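Local coordinates for agarase (Pseudoalteromonas fuliginea, PDB 6XJ9), which probably hydrolyses the beta-1,4 linkages of agarose, as a marine bacterial member of glycoside hydrolase family 50, at residues A[472-481]-A[593-601]; A[261-269]-A[755-763]. One frame throughout, in Å; residues are numbered along the deposited sequence.

Interaction 1 (A[472-481]-A[593-601]); sequences MPDVFDPEFT and AYADKYFSV
Val475 and Phe476 press against helix 584-609 from a type I beta turn, Asp474 to Asp477, that carries the chain from strand 471-473 into helix 478-495. The apolar contacts centre on Val475. Its CG1 comes in at the edge of the Tyr598 ring, 3.9 Å from Tyr598 CB, and also sits over a face of Phe480; its CG2 makes a CH-pi contact displaced from the centre of the Tyr594 ring. Phe480 and Tyr598 touch at their rims without stacking, while Phe480 CE2 touches Val601 CG1 at 3.6 Å. A second CH-pi contact is better centred: Lys597 CG stands 3.7 Å from the centroid of the Phe476 ring. The bend of the lysine at chi2 (69°) turns its chain along that ring, with CB by Phe476 CZ and CE by Phe476 CD1. Among the polar contacts, Asp474 OD1 closes an Asx turn, accepting from Phe476 N, and also bonds Thr538 OG1. The hydroxyl of Tyr598 bonds to Asp507, outside the two segments. Across the contact, the hydroxyl of Tyr594 donates a hydrogen bond to the backbone: Tyr594 OH lies 2.7 Å from Pro473 O, tilted 18° from the carbonyl plane.

Interaction 2 (A[261-269]-A[755-763]); sequences TNRSRFGGW and NESMYERRF
Arg263 and Tyr759 lock a loop built on a type I beta turn, Ser264 to Gly267, to the C-terminal helix 745-763. Arg263 NH2 donates to two successive carbonyls, 2.8 Å from Asn755 O and 2.8 Å from Glu756 O. The helix is kinked here: the nitrogens of Tyr759 and Glu760 make no bond to the preceding turn, so the arginine takes up oxygens that a regular helix would use itself. Both oxygens lie near the guanidinium plane, but NH2 stands well above the carbonyl plane of Glu756. A bend at chi2 (-68°) carries the guanidinium across the edge of Tyr759, one face lying over Tyr759 CD2 with the two planes 77° apart. With Arg263 replaced by an alanine, the carbonyls of Asn755 and Glu756 would probably lose this shared donor at the kink, and the edge of Tyr759 its cover. Beside the arginine, Asn262 ND2 lies 2.8 Å from Glu756 OE2, meeting its syn lone pair almost in the amide plane.

Tyr759 is held from other sides as well. Its OH donates to Gly267 O at 2.8 Å, and Trp269 lies nearly parallel to it but slid along, so that each CB rests over the other's ring; Tyr759 CB is 3.5 Å from Trp269 CG. Further along the helix, Phe763 CB meets Trp269 CZ3.

Behind these groups lies a second layer of bonds. Arg263 NH1 bonds back to Asn262 O, and Ser264 OG, itself bonded to Asp294, accepts from Gly268 N. Trp269 NE1 donates to a water that gives Glu760 OE1 a weak bond.

How the interactions relate
The two contacts lie in different parts of the chain's fold, centres 39 Å apart and nearest atoms about 20 Å apart, and share no helix or strand. Along the chain, interaction 1 is nested within the long loop that interaction 2 closes. Interaction 2 joins the loop ahead of strand 282-286 to the final helix, whose inner side packs on strand 299-305 of the central mixed sheet, consistent with the (beta/alpha)8 barrel of this family; it probably helps bring the start and the end of the catalytic region together. Interaction 1 instead joins helices 478-495 and 584-609 by way of a turn that leaves strand 471-473, paired with 461-463 in a small sheet, inside the largely helical part of the sequence.

Interaction 1 (A[472-481]-A[593-601])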
loop_
_atom_site.group_PDB
_atom_site.type_symbol
_atom_site.label_atom_id
_atom_site.label_comp_id
_atom_site.label_asym_id
_atom_site.label_seq_id
_atom_site.Cartn_x
_atom_site.Cartn_y
_atom_site.Cartn_z
ATOM N N MET A 472 11.160 36.415 -23.118
ATOM C CA MET A 472 10.969 35.461 -24.200
ATOM C C MET A 472 11.905 35.843 -25.343
ATOM O O MET A 472 12.304 36.999 -25.451
ATOM C CB MET A 472 9.509 35.473 -24.666
ATOM C CG MET A 472 8.575 34.810 -23.670
ATOM S SD MET A 472 8.832 33.016 -23.628
ATOM C CE MET A 472 7.870 32.530 -25.060
ATOM N N PRO A 473 12.353 34.891 -26.188
ATOM C CA PRO A 473 13.262 35.234 -27.281
ATOM C C PRO A 473 12.567 36.070 -28.350
ATOM O O PRO A 473 11.428 35.785 -28.731
ATOM C CB PRO A 473 13.645 33.875 -27.875
ATOM C CG PRO A 473 12.497 32.963 -27.481
ATOM C CD PRO A 473 12.034 33.458 -26.125
ATOM N N ASP A 474 13.262 37.095 -28.855
ATOM C CA ASP A 474 12.772 37.701 -30.081
ATOM C C ASP A 474 13.174 36.796 -31.237
ATOM O O ASP A 474 14.316 36.840 -31.708
ATOM C CB ASP A 474 13.245 39.135 -30.306
ATOM C CG ASP A 474 12.542 39.773 -31.488
ATOM O OD1 ASP A 474 12.270 39.047 -32.495
ATOM O OD2 ASP A 474 12.241 40.970 -31.389
ATOM N N VAL A 475 12.207 35.990 -31.680
ATOM C CA VAL A 475 12.492 34.868 -32.563
ATOM C C VAL A 475 12.750 35.339 -33.993
ATOM O O VAL A 475 13.228 34.552 -34.814
ATOM C CB VAL A 475 11.399 33.784 -32.479
ATOM C CG1 VAL A 475 11.395 33.127 -31.107
ATOM C CG2 VAL A 475 10.020 34.331 -32.815
ATOM N N PHE A 476 12.456 36.616 -34.278
ATOM C CA PHE A 476 12.755 37.211 -35.576
ATOM C C PHE A 476 14.142 37.859 -35.576
ATOM O O PHE A 476 14.564 38.405 -36.597
ATOM C CB PHE A 476 11.666 38.201 -36.004
ATOM C CG PHE A 476 10.366 37.558 -36.421
ATOM C CD1 PHE A 476 10.205 37.043 -37.700
ATOM C CD2 PHE A 476 9.307 37.449 -35.531
ATOM C CE1 PHE A 476 9.012 36.438 -38.076
ATOM C CE2 PHE A 476 8.119 36.836 -35.908
ATOM C CZ PHE A 476 7.975 36.328 -37.177
ATOM N N ASP A 477 14.838 37.810 -34.429
ATOM C CA ASP A 477 16.217 38.279 -34.351
ATOM C C ASP A 477 17.114 37.196 -34.948
ATOM O O ASP A 477 17.119 36.075 -34.450
ATOM C CB ASP A 477 16.620 38.657 -32.915
ATOM C CG ASP A 477 18.071 39.099 -32.734
ATOM O OD1 ASP A 477 18.739 39.381 -33.750
ATOM O OD2 ASP A 477 18.527 39.164 -31.576
ATOM N N PRO A 478 17.869 37.463 -36.043
ATOM C CA PRO A 478 18.710 36.427 -36.651
ATOM C C PRO A 478 19.561 35.687 -35.623
ATOM O O PRO A 478 19.746 34.485 -35.745
ATOM C CB PRO A 478 19.547 37.197 -37.685
ATOM C CG PRO A 478 18.632 38.342 -38.090
ATOM C CD PRO A 478 17.886 38.714 -36.821
ATOM N N GLU A 479 20.026 36.397 -34.585
ATOM C CA GLU A 479 20.828 35.756 -33.553
ATOM C C GLU A 479 20.050 34.624 -32.875
ATOM O O GLU A 479 20.674 33.695 -32.374
ATOM C CB GLU A 479 21.382 36.771 -32.545
ATOM C CG GLU A 479 22.287 36.163 -31.472
ATOM C CD GLU A 479 23.611 35.550 -31.923
ATOM O OE1 GLU A 479 24.025 35.804 -33.086
ATOM O OE2 GLU A 479 24.229 34.805 -31.111
ATOM N N PHE A 480 18.706 34.694 -32.840
ATOM C CA PHE A 480 17.950 33.618 -32.209
ATOM C C PHE A 480 18.160 32.331 -33.004
ATOM O O PHE A 480 18.357 31.266 -32.434
ATOM C CB PHE A 480 16.454 33.926 -32.022
ATOM C CG PHE A 480 15.669 32.738 -31.505
ATOM C CD1 PHE A 480 15.773 32.339 -30.178
ATOM C CD2 PHE A 480 14.866 31.975 -32.350
ATOM C CE1 PHE A 480 15.073 31.242 -29.697
ATOM C CE2 PHE A 480 14.172 30.871 -31.872
ATOM C CZ PHE A 480 14.275 30.503 -30.545
ATOM N N THR A 481 18.154 32.456 -34.332
ATOM C CA THR A 481 18.372 31.314 -35.207
ATOM C C THR A 481 19.778 30.747 -35.016
ATOM O O THR A 481 19.944 29.530 -34.962
ATOM C CB THR A 481 18.030 31.674 -36.656
ATOM O OG1 THR A 481 16.625 31.931 -36.654
ATOM C CG2 THR A 481 18.383 30.576 -37.638
ATOM N N ALA A 593 1.790 34.054 -35.140
ATOM C CA ALA A 593 2.940 34.369 -35.972
ATOM C C ALA A 593 4.231 34.261 -35.158
ATOM O O ALA A 593 5.248 33.760 -35.645
ATOM C CB ALA A 593 2.786 35.752 -36.585
ATOM N N TYR A 594 4.185 34.764 -33.924
ATOM C CA TYR A 594 5.314 34.668 -33.013
ATOM C C TYR A 594 5.668 33.199 -32.805
ATOM O O TYR A 594 6.802 32.792 -33.043
ATOM C CB TYR A 594 5.057 35.435 -31.705
ATOM C CG TYR A 594 6.130 35.233 -30.663
ATOM C CD1 TYR A 594 7.241 36.058 -30.625
ATOM C CD2 TYR A 594 6.050 34.194 -29.742
ATOM C CE1 TYR A 594 8.257 35.862 -29.706
ATOM C CE2 TYR A 594 7.054 33.987 -28.807
ATOM C CZ TYR A 594 8.151 34.834 -28.783
ATOM O OH TYR A 594 9.150 34.640 -27.878
ATOM N N ALA A 595 4.690 32.403 -32.368
ATOM C CA ALA A 595 4.932 31.004 -32.040
ATOM C C ALA A 595 5.329 30.213 -33.290
ATOM O O ALA A 595 6.149 29.296 -33.230
ATOM C CB ALA A 595 3.706 30.412 -31.386
ATOM N N ASP A 596 4.754 30.590 -34.438
ATOM C CA ASP A 596 5.066 29.904 -35.683
ATOM C C ASP A 596 6.555 30.024 -36.019
ATOM O O ASP A 596 7.181 29.055 -36.457
ATOM C CB ASP A 596 4.185 30.408 -36.825
ATOM C CG ASP A 596 4.615 29.825 -38.151
ATOM O OD1 ASP A 596 4.156 28.726 -38.484
ATOM O OD2 ASP A 596 5.432 30.466 -38.813
ATOM N N LYS A 597 7.112 31.225 -35.828
ATOM C CA LYS A 597 8.518 31.474 -36.103
ATOM C C LYS A 597 9.371 30.752 -35.061
ATOM O O LYS A 597 10.398 30.160 -35.399
ATOM C CB LYS A 597 8.788 32.980 -36.213
ATOM C CG LYS A 597 10.238 33.392 -36.474
ATOM C CD LYS A 597 10.756 33.036 -37.861
ATOM C CE LYS A 597 12.120 33.635 -38.170
ATOM N NZ LYS A 597 12.709 33.039 -39.397
ATOM N N TYR A 598 8.927 30.764 -33.798
ATOM C CA TYR A 598 9.650 30.008 -32.782
ATOM C C TYR A 598 9.819 28.562 -33.230
ATOM O O TYR A 598 10.940 28.043 -33.252
ATOM C CB TYR A 598 8.992 30.021 -31.396
ATOM C CG TYR A 598 9.652 29.066 -30.425
ATOM C CD1 TYR A 598 10.864 29.389 -29.834
ATOM C CD2 TYR A 598 9.098 27.836 -30.105
ATOM C CE1 TYR A 598 11.503 28.534 -28.953
ATOM C CE2 TYR A 598 9.723 26.967 -29.216
ATOM C CZ TYR A 598 10.928 27.320 -28.635
ATOM O OH TYR A 598 11.583 26.486 -27.766
ATOM N N PHE A 599 8.690 27.907 -33.533
ATOM C CA PHE A 599 8.710 26.482 -33.829
ATOM C C PHE A 599 9.390 26.192 -35.162
ATOM O O PHE A 599 9.987 25.133 -35.320
ATOM C CB PHE A 599 7.315 25.868 -33.687
ATOM C CG PHE A 599 6.916 25.729 -32.239
ATOM C CD1 PHE A 599 7.470 24.725 -31.454
ATOM C CD2 PHE A 599 6.026 26.622 -31.650
ATOM C CE1 PHE A 599 7.138 24.610 -30.110
ATOM C CE2 PHE A 599 5.689 26.496 -30.310
ATOM C CZ PHE A 599 6.252 25.500 -29.539
ATOM N N SER A 600 9.280 27.133 -36.108
ATOM C CA SER A 600 9.895 26.976 -37.413
ATOM C C SER A 600 11.414 26.949 -37.266
ATOM O O SER A 600 12.078 26.131 -37.898
ATOM C CB SER A 600 9.452 28.088 -38.326
ATOM O OG SER A 600 10.086 27.960 -39.583
ATOM N N VAL A 601 11.941 27.860 -36.429
ATOM C CA VAL A 601 13.370 27.954 -36.198
ATOM C C VAL A 601 13.845 26.668 -35.523
ATOM O O VAL A 601 14.834 26.064 -35.949
ATOM C CB VAL A 601 13.744 29.227 -35.405
ATOM C CG1 VAL A 601 15.146 29.154 -34.845
ATOM C CG2 VAL A 601 13.596 30.477 -36.268
#

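Interaction 2 (A[261-269]-A[755-763])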
loop_
_atom_site.group_PDB
_atom_site.type_symbol
_atom_site.label_atom_id
_atom_site.label_comp_id
_atom_site.label_asym_id
_atom_site.label_seq_id
_atom_site.Cartn_x
_atom_site.Cartn_y
_atom_site.Cartn_z
ATOM N N THR A 261 10.485 -11.248 -22.494
ATOM C CA THR A 261 10.218 -11.787 -23.817
ATOM C C THR A 261 9.112 -10.989 -24.514
ATOM O O THR A 261 9.204 -10.729 -25.709
ATOM C CB THR A 261 9.986 -13.298 -23.702
ATOM O OG1 THR A 261 8.711 -13.482 -23.091
ATOM C CG2 THR A 261 11.018 -13.961 -22.820
ATOM N N ASN A 262 8.107 -10.542 -23.747
ATOM C CA ASN A 262 6.971 -9.807 -24.289
ATOM C C ASN A 262 7.303 -8.326 -24.558
ATOM O O ASN A 262 6.430 -7.554 -24.962
ATOM C CB ASN A 262 5.722 -10.007 -23.417
ATOM C CG ASN A 262 5.777 -9.241 -22.107
ATOM O OD1 ASN A 262 6.768 -8.592 -21.810
ATOM N ND2 ASN A 262 4.735 -9.332 -21.295
ATOM N N ARG A 263 8.560 -7.917 -24.353
ATOM C CA ARG A 263 8.978 -6.562 -24.698
ATOM C C ARG A 263 10.146 -6.635 -25.679
ATOM O O ARG A 263 11.054 -7.431 -25.490
ATOM C CB ARG A 263 9.370 -5.763 -23.443
ATOM C CG ARG A 263 8.205 -5.413 -22.528
ATOM C CD ARG A 263 7.241 -4.403 -23.138
ATOM N NE ARG A 263 6.120 -4.085 -22.261
ATOM C CZ ARG A 263 5.013 -4.816 -22.161
ATOM N NH1 ARG A 263 4.878 -5.920 -22.877
ATOM N NH2 ARG A 263 4.042 -4.442 -21.352
ATOM N N SER A 264 10.114 -5.798 -26.720
ATOM C CA SER A 264 11.185 -5.769 -27.705
ATOM C C SER A 264 12.409 -5.086 -27.100
ATOM O O SER A 264 12.313 -4.484 -26.031
ATOM C CB SER A 264 10.744 -5.114 -28.994
ATOM O OG SER A 264 10.505 -3.720 -28.808
ATOM N N ARG A 265 13.555 -5.180 -27.790
ATOM C CA ARG A 265 14.810 -4.690 -27.230
ATOM C C ARG A 265 14.724 -3.196 -26.906
ATOM O O ARG A 265 15.324 -2.754 -25.938
ATOM C CB ARG A 265 16.020 -5.068 -28.095
ATOM C CG ARG A 265 15.930 -4.693 -29.568
ATOM C CD ARG A 265 17.133 -5.156 -30.389
ATOM N NE ARG A 265 17.212 -4.315 -31.580
ATOM C CZ ARG A 265 18.225 -4.251 -32.435
ATOM N NH1 ARG A 265 19.301 -5.002 -32.262
ATOM N NH2 ARG A 265 18.162 -3.413 -33.456
ATOM N N PHE A 266 13.964 -2.438 -27.709
ATOM C CA PHE A 266 13.738 -1.015 -27.497
ATOM C C PHE A 266 12.508 -0.761 -26.616
ATOM O O PHE A 266 12.033 0.368 -26.540
ATOM C CB PHE A 266 13.643 -0.268 -28.835
ATOM C CG PHE A 266 14.950 -0.085 -29.567
ATOM C CD1 PHE A 266 15.840 0.916 -29.208
ATOM C CD2 PHE A 266 15.285 -0.895 -30.641
ATOM C CE1 PHE A 266 17.037 1.100 -29.890
ATOM C CE2 PHE A 266 16.488 -0.722 -31.313
ATOM C CZ PHE A 266 17.362 0.273 -30.939
ATOM N N GLY A 267 12.000 -1.796 -25.931
ATOM C CA GLY A 267 10.901 -1.631 -24.983
ATOM C C GLY A 267 9.517 -1.548 -25.640
ATOM O O GLY A 267 8.536 -1.147 -25.010
ATOM N N GLY A 268 9.420 -1.956 -26.907
ATOM C CA GLY A 268 8.124 -1.961 -27.565
ATOM C C GLY A 268 7.340 -3.258 -27.354
ATOM O O GLY A 268 7.769 -4.171 -26.636
ATOM N N TRP A 269 6.187 -3.312 -28.024
ATOM C CA TRP A 269 5.181 -4.354 -27.883
ATOM C C TRP A 269 5.554 -5.537 -28.772
ATOM O O TRP A 269 5.209 -5.557 -29.951
ATOM C CB TRP A 269 3.801 -3.786 -28.257
ATOM C CG TRP A 269 2.653 -4.699 -27.956
ATOM C CD1 TRP A 269 2.626 -5.718 -27.046
ATOM C CD2 TRP A 269 1.335 -4.637 -28.527
ATOM N NE1 TRP A 269 1.389 -6.307 -27.031
ATOM C CE2 TRP A 269 0.576 -5.663 -27.927
ATOM C CE3 TRP A 269 0.726 -3.818 -29.484
ATOM C CZ2 TRP A 269 -0.754 -5.899 -28.264
ATOM C CZ3 TRP A 269 -0.589 -4.050 -29.817
ATOM C CH2 TRP A 269 -1.317 -5.078 -29.216
ATOM N N ASN A 755 2.897 -0.664 -16.606
ATOM C CA ASN A 755 3.760 -0.837 -17.768
ATOM C C ASN A 755 3.483 -2.187 -18.421
ATOM O O ASN A 755 3.585 -2.317 -19.642
ATOM C CB ASN A 755 5.240 -0.737 -17.386
ATOM C CG ASN A 755 5.696 0.675 -17.087
ATOM O OD1 ASN A 755 5.366 1.607 -17.826
ATOM N ND2 ASN A 755 6.476 0.842 -16.026
ATOM N N GLU A 756 3.128 -3.179 -17.594
ATOM C CA GLU A 756 2.869 -4.528 -18.071
ATOM C C GLU A 756 1.654 -4.515 -18.998
ATOM O O GLU A 756 1.664 -5.133 -20.064
ATOM C CB GLU A 756 2.689 -5.487 -16.885
ATOM C CG GLU A 756 2.509 -6.936 -17.291
ATOM C CD GLU A 756 3.692 -7.506 -18.054
ATOM O OE1 GLU A 756 4.839 -7.275 -17.627
ATOM O OE2 GLU A 756 3.461 -8.154 -19.095
ATOM N N SER A 757 0.615 -3.777 -18.596
ATOM C CA SER A 757 -0.678 -3.886 -19.246
ATOM C C SER A 757 -0.884 -2.815 -20.315
ATOM O O SER A 757 -1.871 -2.885 -21.041
ATOM C CB SER A 757 -1.797 -3.886 -18.233
ATOM O OG SER A 757 -1.812 -2.655 -17.529
ATOM N N MET A 758 0.047 -1.859 -20.452
ATOM C CA MET A 758 -0.264 -0.668 -21.242
ATOM C C MET A 758 -0.566 -0.985 -22.704
ATOM O O MET A 758 -1.503 -0.413 -23.259
ATOM C CB MET A 758 0.795 0.434 -21.164
ATOM C CG MET A 758 2.175 0.059 -21.659
ATOM S SD MET A 758 3.339 1.371 -21.180
ATOM C CE MET A 758 4.891 0.533 -21.521
ATOM N N TYR A 759 0.237 -1.852 -23.338
ATOM C CA TYR A 759 0.060 -2.096 -24.764
ATOM C C TYR A 759 -1.313 -2.718 -25.021
ATOM O O TYR A 759 -2.078 -2.240 -25.859
ATOM C CB TYR A 759 1.241 -2.889 -25.339
ATOM C CG TYR A 759 2.534 -2.115 -25.356
ATOM C CD1 TYR A 759 2.635 -0.921 -26.057
ATOM C CD2 TYR A 759 3.655 -2.565 -24.671
ATOM C CE1 TYR A 759 3.811 -0.190 -26.062
ATOM C CE2 TYR A 759 4.848 -1.855 -24.696
ATOM C CZ TYR A 759 4.926 -0.666 -25.402
ATOM O OH TYR A 759 6.079 0.070 -25.410
ATOM N N GLU A 760 -1.626 -3.751 -24.234
ATOM C CA GLU A 760 -2.888 -4.470 -24.296
ATOM C C GLU A 760 -4.066 -3.546 -24.021
ATOM O O GLU A 760 -5.036 -3.538 -24.773
ATOM C CB GLU A 760 -2.864 -5.592 -23.263
ATOM C CG GLU A 760 -1.740 -6.573 -23.544
ATOM C CD GLU A 760 -2.112 -8.024 -23.329
ATOM O OE1 GLU A 760 -2.169 -8.765 -24.333
ATOM O OE2 GLU A 760 -2.338 -8.400 -22.161
ATOM N N ARG A 761 -3.983 -2.783 -22.926
ATOM C CA ARG A 761 -5.060 -1.876 -22.562
ATOM C C ARG A 761 -5.312 -0.862 -23.678
ATOM O O ARG A 761 -6.464 -0.584 -24.005
ATOM C CB ARG A 761 -4.753 -1.165 -21.240
ATOM C CG ARG A 761 -5.884 -0.265 -20.764
ATOM C CD ARG A 761 -5.556 0.474 -19.488
ATOM N NE ARG A 761 -6.625 1.403 -19.128
ATOM C CZ ARG A 761 -7.376 1.270 -18.044
ATOM N NH1 ARG A 761 -7.172 0.247 -17.226
ATOM N NH2 ARG A 761 -8.306 2.166 -17.770
ATOM N N ARG A 762 -4.245 -0.300 -24.262
ATOM C CA ARG A 762 -4.436 0.776 -25.224
ATOM C C ARG A 762 -4.922 0.235 -26.567
ATOM O O ARG A 762 -5.760 0.862 -27.213
ATOM C CB ARG A 762 -3.160 1.601 -25.443
ATOM C CG ARG A 762 -3.349 2.767 -26.405
ATOM C CD ARG A 762 -2.110 3.649 -26.470
ATOM N NE ARG A 762 -2.272 4.812 -27.334
ATOM C CZ ARG A 762 -2.877 5.944 -26.988
ATOM N NH1 ARG A 762 -3.390 6.076 -25.777
ATOM N NH2 ARG A 762 -2.973 6.942 -27.854
ATOM N N PHE A 763 -4.380 -0.913 -26.990
ATOM C CA PHE A 763 -4.436 -1.285 -28.396
ATOM C C PHE A 763 -5.253 -2.548 -28.664
ATOM O O PHE A 763 -5.625 -2.790 -29.809
ATOM C CB PHE A 763 -3.023 -1.438 -28.962
ATOM C CG PHE A 763 -2.251 -0.151 -29.094
ATOM C CD1 PHE A 763 -2.658 0.836 -29.981
ATOM C CD2 PHE A 763 -1.118 0.071 -28.328
ATOM C CE1 PHE A 763 -1.932 2.011 -30.115
ATOM C CE2 PHE A 763 -0.391 1.244 -28.465
ATOM C CZ PHE A 763 -0.801 2.214 -29.353
HETATM O O HOH W 1 0.813 -8.649 -25.234
#